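Local coordinates for putative Oleoyl-[acyl-carrier protein] thioesterase (PDB 2OWN) that probably hydrolyses the thioester of oleoyl-[acyl-carrier protein], releasing the fatty acid, as a member of the acyl-ACP thioesterase family with tandem hot-dog domains, at residues B[61-66]-B[117-122]; B[92-97]-B[125-130]; B[54-59]-B[132-137]. One frame throughout, in Å; residues are numbered along the deposited sequence.

All three contacts lie in the N-terminal hot-dog domain, on the same side of the chain's centre. Contact 1 pairs two neighbouring strands; contact 2, its centre about 7 Å away, adds two further neighbours of strand 109-121, 95-103 and 127-128, with Trp117 O 2.9 Å from Ala96 N and Met119 O 2.9 Å from Val128 N. Contact 3 lies farther out, about 11 Å from contact 1 and 13 Å from contact 2 between centres; Leu134 CD1 comes to 3.4 Å from Met119 CE and Val135 CG2 to 3.4 Å from Ile130 CG2. An unidentified ligand, about 3 Å from the Trp117 side chain and 4 Å from that of Ala96, may mark a pocket.

Contact 1: B[61-66]-B[117-122]; sequences VGWVVT and WVMMSQ
Two indoles sit on one face of this antiparallel strand pair. Val65 CB lies over the six-membered ring of Trp117, 3.4 Å from its centroid and 4° off the normal, a close CH-pi contact, while Val64 N lies in the ring plane at its edge. One face of Trp63 receives the selenomethionine Met119: CG sits above the ring, and chi2, near anti (-152°), keeps SE over it too, 4.6 Å from the six-membered centroid, a Met-aromatic contact. The bend at chi3 then turns CE to 3.3 Å from Val61 CG2, a tight fit. Trp63 and Trp117 cross at about a right angle, CE3 of Trp63 meeting CB of Trp117. On the other face Val64 CG2 presses on Met120 CG at 3.4 Å, and Thr66 CG2 meets Val118 CG2. Val64 and Val118 form a hydrogen-bonded pair, Val118 N to Val64 O being nearly straight (168°); of the Gly62-Met120 pair, Met120 N to Gly62 O is sound and the return bond weak. In the hot-dog sheet strand 109-121 pairs onward with 95-103, on which both indoles pack, and with 127-128, while 61-72 pairs onward with 200-209; Leu134, beyond 127-128, covers Val61.

Contact 2: B[92-97]-B[125-130]; sequences NPYFAY and RRIVKI
Ile130 N donates to Pro93 O at 2.8 Å and 174°, an almost straight bond that approaches the oxygen in the carbonyl plane and ties the 92-95 turn to the segment leaving strand 127-128. Beside it the Ile130 side chain, extended beyond CG1 (chi2 -178°), slides along the turn's backbone: CG1 lies 3.3 Å from Tyr94 O, and CD1 reaches 3.4 Å from Phe95 C and touches Ala96 CB. Farther out, Tyr94 and Lys129 run side by side in the same direction. Lys129 CG packs against CE2 and CZ of the ring, and its fully extended chain carries CE to 3.4 Å from Tyr94 OH, so the amine continues past the phenol. At the edge of the Tyr94 ring, near its plane, lies Ile127 O; Ile127 CG2 meets CD2, the two side chains crossing at about a right angle. The turn is that of the hairpin joining antiparallel strands 81-91 and 95-103: Asn92 N binds Phe95 O across it, and within it Asn92 OD1 accepts from Phe95 N at 2.7 Å, an Asx motif that a weak bond from Tyr94 N supplements. Both segments are also backbone-bonded to strand 109-121, and Ile130 packs on Trp63 and Tyr91. One nearly straight backbone bond and apolar cover, aliphatic and aromatic, thus make the join; Tyr94 O, buried by it, has no polar partner in the model.

Contact 3: B[54-59]-B[132-137]; sequences EMVQSH and PELVAP
This is a small, chiefly apolar contact at the periphery of the N-terminal hot-dog domain, where the last turn of helix 53-58 meets the loop between strands 127-128 and 141-142. Leu134 carries it. With CG anti to the carbonyl carbon (chi1 -54°), its CB points toward the helix, and the two methyls divide the contact with three residues of the helix end: CD2 lies 3.7 Å from Met55 SE and 3.9 Å from His59 ND1, and CD1 lies 4.1 Å from Val56 CG1. In the selenomethionine Met55, chi1 in the crowded position and the bend at chi2 place SE beside Leu134, and the bend at chi3 turns CE to the edge of the His59 ring, in its plane. That ring is steadied from the helix end, where ND1 makes a weak bond to Met55 O; the same carbonyl accepts from Ser58 OG at 2.6 Å. Glu133, extended beyond CG, meets the imidazole tip to tip: its OE2 is 3.2 Å from His59 CD2 and equally far from NE2, but the carboxylate and ring planes stand 60° apart and the angle at NE2 is too poor for a hydrogen bond. An imidazolium, if present, would probably be favoured by the nearby carboxylate, without a directed bond. Val135 packs onto Trp63 and Tyr91. The arrangement is plain helix-to-loop packing at the margin of a hot-dog fold.

Contact 1: B[61-66]-B[117-122]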
loop_
_atom_site.group_PDB
_atom_site.type_symbol
_atom_site.label_atom_id
_atom_site.label_comp_id
_atom_site.label_asym_id
_atom_site.label_seq_id
_atom_site.Cartn_x
_atom_site.Cartn_y
_atom_site.Cartn_z
ATOM N N VAL B 61 26.709 -3.446 9.329
ATOM C CA VAL B 61 26.259 -2.124 8.839
ATOM C C VAL B 61 25.024 -2.211 7.925
ATOM O O VAL B 61 24.681 -3.288 7.432
ATOM C CB VAL B 61 27.397 -1.379 8.062
ATOM C CG1 VAL B 61 28.478 -0.870 9.004
ATOM C CG2 VAL B 61 27.990 -2.281 6.974
ATOM N N GLY B 62 24.378 -1.065 7.717
ATOM C CA GLY B 62 23.183 -0.955 6.855
ATOM C C GLY B 62 22.949 0.465 6.365
ATOM O O GLY B 62 23.224 1.413 7.112
ATOM N N TRP B 63 22.452 0.603 5.128
ATOM C CA TRP B 63 22.159 1.916 4.526
ATOM C C TRP B 63 20.903 2.521 5.171
ATOM O O TRP B 63 19.900 1.816 5.350
ATOM C CB TRP B 63 21.973 1.842 3.006
ATOM C CG TRP B 63 23.203 1.498 2.240
ATOM C CD1 TRP B 63 23.522 0.293 1.686
ATOM C CD2 TRP B 63 24.290 2.378 1.947
ATOM N NE1 TRP B 63 24.736 0.367 1.048
ATOM C CE2 TRP B 63 25.239 1.633 1.192
ATOM C CE3 TRP B 63 24.560 3.734 2.244
ATOM C CZ2 TRP B 63 26.457 2.200 0.724
ATOM C CZ3 TRP B 63 25.776 4.314 1.777
ATOM C CH2 TRP B 63 26.709 3.537 1.024
ATOM N N VAL B 64 20.997 3.802 5.543
ATOM C CA VAL B 64 19.913 4.575 6.174
ATOM C C VAL B 64 19.808 5.917 5.450
ATOM O O VAL B 64 20.760 6.697 5.509
ATOM C CB VAL B 64 20.211 4.793 7.692
ATOM C CG1 VAL B 64 19.152 5.684 8.375
ATOM C CG2 VAL B 64 20.317 3.451 8.413
ATOM N N VAL B 65 18.684 6.159 4.749
ATOM C CA VAL B 65 18.463 7.431 4.022
ATOM C C VAL B 65 18.177 8.538 5.052
ATOM O O VAL B 65 17.320 8.367 5.932
ATOM C CB VAL B 65 17.347 7.387 2.904
ATOM C CG1 VAL B 65 15.959 7.078 3.447
ATOM C CG2 VAL B 65 17.327 8.697 2.103
ATOM N N THR B 66 18.957 9.615 4.961
ATOM C CA THR B 66 18.852 10.797 5.817
ATOM C C THR B 66 18.084 11.939 5.140
ATOM O O THR B 66 17.397 12.687 5.845
ATOM C CB THR B 66 20.250 11.313 6.256
ATOM O OG1 THR B 66 21.039 11.653 5.107
ATOM C CG2 THR B 66 20.981 10.253 7.071
ATOM N N TRP B 117 22.450 9.138 1.858
ATOM C CA TRP B 117 22.427 7.902 2.656
ATOM C C TRP B 117 23.694 7.783 3.520
ATOM O O TRP B 117 24.772 8.191 3.078
ATOM C CB TRP B 117 22.351 6.690 1.733
ATOM C CG TRP B 117 21.134 6.594 0.861
ATOM C CD1 TRP B 117 20.897 7.278 -0.300
ATOM C CD2 TRP B 117 20.023 5.705 1.035
ATOM N NE1 TRP B 117 19.688 6.903 -0.835
ATOM C CE2 TRP B 117 19.129 5.935 -0.050
ATOM C CE3 TRP B 117 19.680 4.743 2.013
ATOM C CZ2 TRP B 117 17.899 5.239 -0.193
ATOM C CZ3 TRP B 117 18.449 4.030 1.875
ATOM C CH2 TRP B 117 17.575 4.293 0.770
ATOM N N VAL B 118 23.550 7.196 4.714
ATOM C CA VAL B 118 24.650 6.964 5.687
ATOM C C VAL B 118 24.646 5.506 6.194
ATOM O O VAL B 118 23.572 4.883 6.253
ATOM C CB VAL B 118 24.573 7.944 6.890
ATOM C CG1 VAL B 118 24.758 9.374 6.415
ATOM C CG2 VAL B 118 23.256 7.802 7.664
HETATM N N MSE B 119 25.830 4.976 6.548
HETATM C CA MSE B 119 25.948 3.601 7.071
HETATM C C MSE B 119 25.850 3.616 8.598
HETATM O O MSE B 119 26.716 4.200 9.263
HETATM C CB MSE B 119 27.226 2.890 6.638
HETATM C CG MSE B 119 27.433 2.849 5.140
HETATM SE SE MSE B 119 28.477 1.300 4.595
HETATM C CE MSE B 119 27.047 -0.001 4.782
HETATM N N MSE B 120 24.778 3.003 9.123
HETATM C CA MSE B 120 24.499 2.872 10.562
HETATM C C MSE B 120 24.884 1.465 11.006
HETATM O O MSE B 120 24.494 0.493 10.346
HETATM C CB MSE B 120 23.015 3.119 10.876
HETATM C CG MSE B 120 22.542 4.556 10.678
HETATM SE SE MSE B 120 23.274 5.822 11.979
HETATM C CE MSE B 120 22.461 5.103 13.601
ATOM N N SER B 121 25.623 1.364 12.121
ATOM C CA SER B 121 26.062 0.069 12.681
ATOM C C SER B 121 24.868 -0.700 13.280
ATOM O O SER B 121 23.929 -0.081 13.795
ATOM C CB SER B 121 27.155 0.269 13.737
ATOM O OG SER B 121 27.637 -0.960 14.260
ATOM N N GLN B 122 24.913 -2.032 13.197
ATOM C CA GLN B 122 23.837 -2.906 13.725
ATOM C C GLN B 122 23.833 -2.972 15.261
ATOM O O GLN B 122 22.759 -2.858 15.871
ATOM C CB GLN B 122 23.921 -4.325 13.131
ATOM C CG GLN B 122 23.777 -4.397 11.587
ATOM C CD GLN B 122 22.430 -3.911 11.019
ATOM O OE1 GLN B 122 22.375 -3.450 9.880
ATOM N NE2 GLN B 122 21.359 -3.987 11.811
#

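Contact 2: B[92-97]-B[125-130]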
loop_
_atom_site.group_PDB
_atom_site.type_symbol
_atom_site.label_atom_id
_atom_site.label_comp_id
_atom_site.label_asym_id
_atom_site.label_seq_id
_atom_site.Cartn_x
_atom_site.Cartn_y
_atom_site.Cartn_z
ATOM N N ASN B 92 31.292 10.281 -0.344
ATOM C CA ASN B 92 32.432 10.823 0.433
ATOM C C ASN B 92 32.633 9.821 1.632
ATOM O O ASN B 92 31.906 8.812 1.678
ATOM C CB ASN B 92 32.234 12.345 0.730
ATOM C CG ASN B 92 31.167 12.672 1.789
ATOM O OD1 ASN B 92 30.493 11.818 2.355
ATOM N ND2 ASN B 92 31.026 13.966 2.052
ATOM N N PRO B 93 33.616 10.040 2.552
ATOM C CA PRO B 93 33.845 9.115 3.705
ATOM C C PRO B 93 32.638 8.643 4.566
ATOM O O PRO B 93 32.666 7.501 5.042
ATOM C CB PRO B 93 34.827 9.909 4.577
ATOM C CG PRO B 93 35.633 10.652 3.589
ATOM C CD PRO B 93 34.628 11.117 2.567
ATOM N N TYR B 94 31.608 9.492 4.704
ATOM C CA TYR B 94 30.380 9.211 5.492
ATOM C C TYR B 94 29.035 9.195 4.718
ATOM O O TYR B 94 28.193 8.333 5.011
ATOM C CB TYR B 94 30.297 10.205 6.662
ATOM C CG TYR B 94 31.416 10.034 7.666
ATOM C CD1 TYR B 94 32.640 10.729 7.523
ATOM C CD2 TYR B 94 31.273 9.151 8.767
ATOM C CE1 TYR B 94 33.708 10.560 8.471
ATOM C CE2 TYR B 94 32.330 8.971 9.722
ATOM C CZ TYR B 94 33.540 9.679 9.566
ATOM O OH TYR B 94 34.559 9.507 10.478
ATOM N N PHE B 95 28.862 10.109 3.747
ATOM C CA PHE B 95 27.616 10.265 2.946
ATOM C C PHE B 95 27.703 9.737 1.500
ATOM O O PHE B 95 28.738 9.901 0.848
ATOM C CB PHE B 95 27.199 11.747 2.908
ATOM C CG PHE B 95 27.102 12.378 4.268
ATOM C CD1 PHE B 95 25.940 12.221 5.050
ATOM C CD2 PHE B 95 28.186 13.117 4.792
ATOM C CE1 PHE B 95 25.844 12.805 6.355
ATOM C CE2 PHE B 95 28.115 13.715 6.092
ATOM C CZ PHE B 95 26.933 13.557 6.877
ATOM N N ALA B 96 26.611 9.110 1.033
ATOM C CA ALA B 96 26.455 8.547 -0.323
ATOM C C ALA B 96 25.337 9.310 -1.048
ATOM O O ALA B 96 24.254 9.457 -0.486
ATOM C CB ALA B 96 26.116 7.074 -0.247
ATOM N N TYR B 97 25.604 9.768 -2.280
ATOM C CA TYR B 97 24.658 10.530 -3.125
ATOM C C TYR B 97 24.015 9.597 -4.170
ATOM O O TYR B 97 24.727 9.095 -5.042
ATOM C CB TYR B 97 25.387 11.715 -3.780
ATOM C CG TYR B 97 24.539 12.585 -4.688
ATOM C CD1 TYR B 97 23.472 13.354 -4.160
ATOM C CD2 TYR B 97 24.823 12.696 -6.076
ATOM C CE1 TYR B 97 22.671 14.191 -5.005
ATOM C CE2 TYR B 97 24.034 13.535 -6.931
ATOM C CZ TYR B 97 22.960 14.275 -6.385
ATOM O OH TYR B 97 22.208 15.077 -7.205
ATOM N N ARG B 125 24.808 1.318 16.802
ATOM C CA ARG B 125 23.817 2.286 16.256
ATOM C C ARG B 125 24.376 3.728 16.101
ATOM O O ARG B 125 23.742 4.710 16.520
ATOM C CB ARG B 125 22.490 2.228 17.054
ATOM C CG ARG B 125 21.864 0.841 17.105
ATOM N N ARG B 126 25.564 3.812 15.481
ATOM C CA ARG B 126 26.306 5.065 15.206
ATOM C C ARG B 126 26.658 5.204 13.716
ATOM O O ARG B 126 26.729 4.198 12.996
ATOM C CB ARG B 126 27.582 5.115 16.046
ATOM N N ILE B 127 26.925 6.442 13.285
ATOM C CA ILE B 127 27.254 6.766 11.882
ATOM C C ILE B 127 28.706 6.328 11.579
ATOM O O ILE B 127 29.653 7.088 11.838
ATOM C CB ILE B 127 27.028 8.294 11.503
ATOM C CG1 ILE B 127 25.553 8.744 11.581
ATOM C CG2 ILE B 127 27.497 8.603 10.067
ATOM C CD1 ILE B 127 24.909 8.832 12.966
ATOM N N VAL B 128 28.858 5.098 11.071
ATOM C CA VAL B 128 30.180 4.539 10.688
ATOM C C VAL B 128 30.601 5.050 9.299
ATOM O O VAL B 128 29.773 5.588 8.548
ATOM C CB VAL B 128 30.226 2.972 10.716
ATOM C CG1 VAL B 128 29.886 2.461 12.105
ATOM C CG2 VAL B 128 29.301 2.328 9.666
ATOM N N LYS B 129 31.884 4.870 8.970
ATOM C CA LYS B 129 32.445 5.276 7.658
ATOM C C LYS B 129 31.931 4.350 6.548
ATOM O O LYS B 129 31.633 3.170 6.813
ATOM C CB LYS B 129 33.981 5.264 7.666
ATOM C CG LYS B 129 34.616 6.215 8.665
ATOM C CD LYS B 129 36.127 6.124 8.625
ATOM C CE LYS B 129 36.766 7.083 9.612
ATOM N NZ LYS B 129 38.253 6.993 9.594
ATOM N N ILE B 130 31.816 4.884 5.324
ATOM C CA ILE B 130 31.340 4.112 4.158
ATOM C C ILE B 130 32.442 3.141 3.704
ATOM O O ILE B 130 33.576 3.567 3.457
ATOM C CB ILE B 130 30.884 5.004 2.961
ATOM C CG1 ILE B 130 29.723 5.916 3.376
ATOM C CG2 ILE B 130 30.453 4.146 1.756
ATOM C CD1 ILE B 130 29.176 6.793 2.263
#

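Contact 3: B[54-59]-B[132-137]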
loop_
_atom_site.group_PDB
_atom_site.type_symbol
_atom_site.label_atom_id
_atom_site.label_comp_id
_atom_site.label_asym_id
_atom_site.label_seq_id
_atom_site.Cartn_x
_atom_site.Cartn_y
_atom_site.Cartn_z
ATOM N N GLU B 54 21.303 -9.224 3.055
ATOM C CA GLU B 54 22.008 -10.198 3.909
ATOM C C GLU B 54 23.518 -9.933 3.981
ATOM O O GLU B 54 24.065 -9.870 5.094
ATOM C CB GLU B 54 21.771 -11.645 3.439
HETATM N N MSE B 55 24.169 -9.760 2.818
HETATM C CA MSE B 55 25.644 -9.521 2.755
HETATM C C MSE B 55 26.054 -8.129 3.273
HETATM O O MSE B 55 27.183 -7.993 3.746
HETATM C CB MSE B 55 26.242 -9.831 1.358
HETATM C CG MSE B 55 26.144 -8.788 0.240
HETATM SE SE MSE B 55 27.557 -7.398 0.198
HETATM C CE MSE B 55 29.104 -8.543 -0.106
ATOM N N VAL B 56 25.187 -7.111 3.134
ATOM C CA VAL B 56 25.452 -5.748 3.678
ATOM C C VAL B 56 25.390 -5.847 5.221
ATOM O O VAL B 56 26.300 -5.349 5.899
ATOM C CB VAL B 56 24.500 -4.653 3.106
ATOM C CG1 VAL B 56 24.727 -3.298 3.776
ATOM C CG2 VAL B 56 24.699 -4.516 1.611
ATOM N N GLN B 57 24.335 -6.493 5.741
ATOM C CA GLN B 57 24.168 -6.735 7.196
ATOM C C GLN B 57 25.221 -7.703 7.803
ATOM O O GLN B 57 25.425 -7.651 9.023
ATOM C CB GLN B 57 22.727 -7.145 7.554
ATOM C CG GLN B 57 21.733 -5.982 7.374
ATOM C CD GLN B 57 20.302 -6.307 7.780
ATOM O OE1 GLN B 57 19.881 -7.468 7.807
ATOM N NE2 GLN B 57 19.535 -5.264 8.079
ATOM N N SER B 58 25.863 -8.563 6.984
ATOM C CA SER B 58 26.953 -9.471 7.457
ATOM C C SER B 58 28.209 -8.669 7.897
ATOM O O SER B 58 28.948 -9.138 8.771
ATOM C CB SER B 58 27.341 -10.547 6.426
ATOM O OG SER B 58 27.966 -10.003 5.277
ATOM N N HIS B 59 28.425 -7.480 7.298
ATOM C CA HIS B 59 29.529 -6.550 7.650
ATOM C C HIS B 59 29.222 -5.635 8.888
ATOM O O HIS B 59 30.015 -4.724 9.180
ATOM C CB HIS B 59 29.935 -5.689 6.428
ATOM C CG HIS B 59 30.441 -6.487 5.266
ATOM N ND1 HIS B 59 29.632 -6.878 4.221
ATOM C CD2 HIS B 59 31.673 -6.978 4.992
ATOM C CE1 HIS B 59 30.345 -7.571 3.351
ATOM N NE2 HIS B 59 31.587 -7.645 3.794
ATOM N N PRO B 132 34.198 1.062 0.985
ATOM C CA PRO B 132 34.248 1.118 -0.502
ATOM C C PRO B 132 33.790 -0.167 -1.247
ATOM O O PRO B 132 33.354 -0.045 -2.388
ATOM C CB PRO B 132 35.718 1.468 -0.800
ATOM C CG PRO B 132 36.454 1.041 0.383
ATOM C CD PRO B 132 35.548 1.278 1.546
ATOM N N GLU B 133 33.906 -1.346 -0.616
ATOM C CA GLU B 133 33.436 -2.636 -1.198
ATOM C C GLU B 133 31.904 -2.666 -1.420
ATOM O O GLU B 133 31.447 -3.253 -2.402
ATOM C CB GLU B 133 33.876 -3.857 -0.358
ATOM C CG GLU B 133 33.311 -3.943 1.090
ATOM C CD GLU B 133 33.810 -5.150 1.891
ATOM O OE1 GLU B 133 34.456 -6.068 1.332
ATOM O OE2 GLU B 133 33.533 -5.182 3.108
ATOM N N LEU B 134 31.142 -2.050 -0.504
ATOM C CA LEU B 134 29.660 -1.953 -0.597
ATOM C C LEU B 134 29.141 -0.849 -1.568
ATOM O O LEU B 134 27.938 -0.825 -1.849
ATOM C CB LEU B 134 29.031 -1.773 0.797
ATOM C CG LEU B 134 29.400 -2.815 1.868
ATOM C CD1 LEU B 134 28.709 -2.477 3.177
ATOM C CD2 LEU B 134 29.063 -4.249 1.462
ATOM N N VAL B 135 30.025 0.056 -2.026
ATOM C CA VAL B 135 29.731 1.153 -2.985
ATOM C C VAL B 135 30.393 0.952 -4.379
ATOM O O VAL B 135 29.803 1.380 -5.380
ATOM C CB VAL B 135 30.105 2.537 -2.368
ATOM C CG1 VAL B 135 29.786 3.707 -3.303
ATOM C CG2 VAL B 135 29.337 2.744 -1.089
ATOM N N ALA B 136 31.593 0.340 -4.430
ATOM C CA ALA B 136 32.363 0.051 -5.691
ATOM C C ALA B 136 31.564 -0.569 -6.863
ATOM O O ALA B 136 31.717 -0.076 -7.990
ATOM C CB ALA B 136 33.619 -0.805 -5.412
ATOM N N PRO B 137 30.738 -1.638 -6.618
ATOM C CA PRO B 137 29.884 -2.246 -7.676
ATOM C C PRO B 137 28.933 -1.264 -8.414
ATOM O O PRO B 137 28.618 -1.508 -9.573
ATOM C CB PRO B 137 29.092 -3.319 -6.916
ATOM C CG PRO B 137 29.963 -3.694 -5.812
ATOM C CD PRO B 137 30.601 -2.410 -5.367
#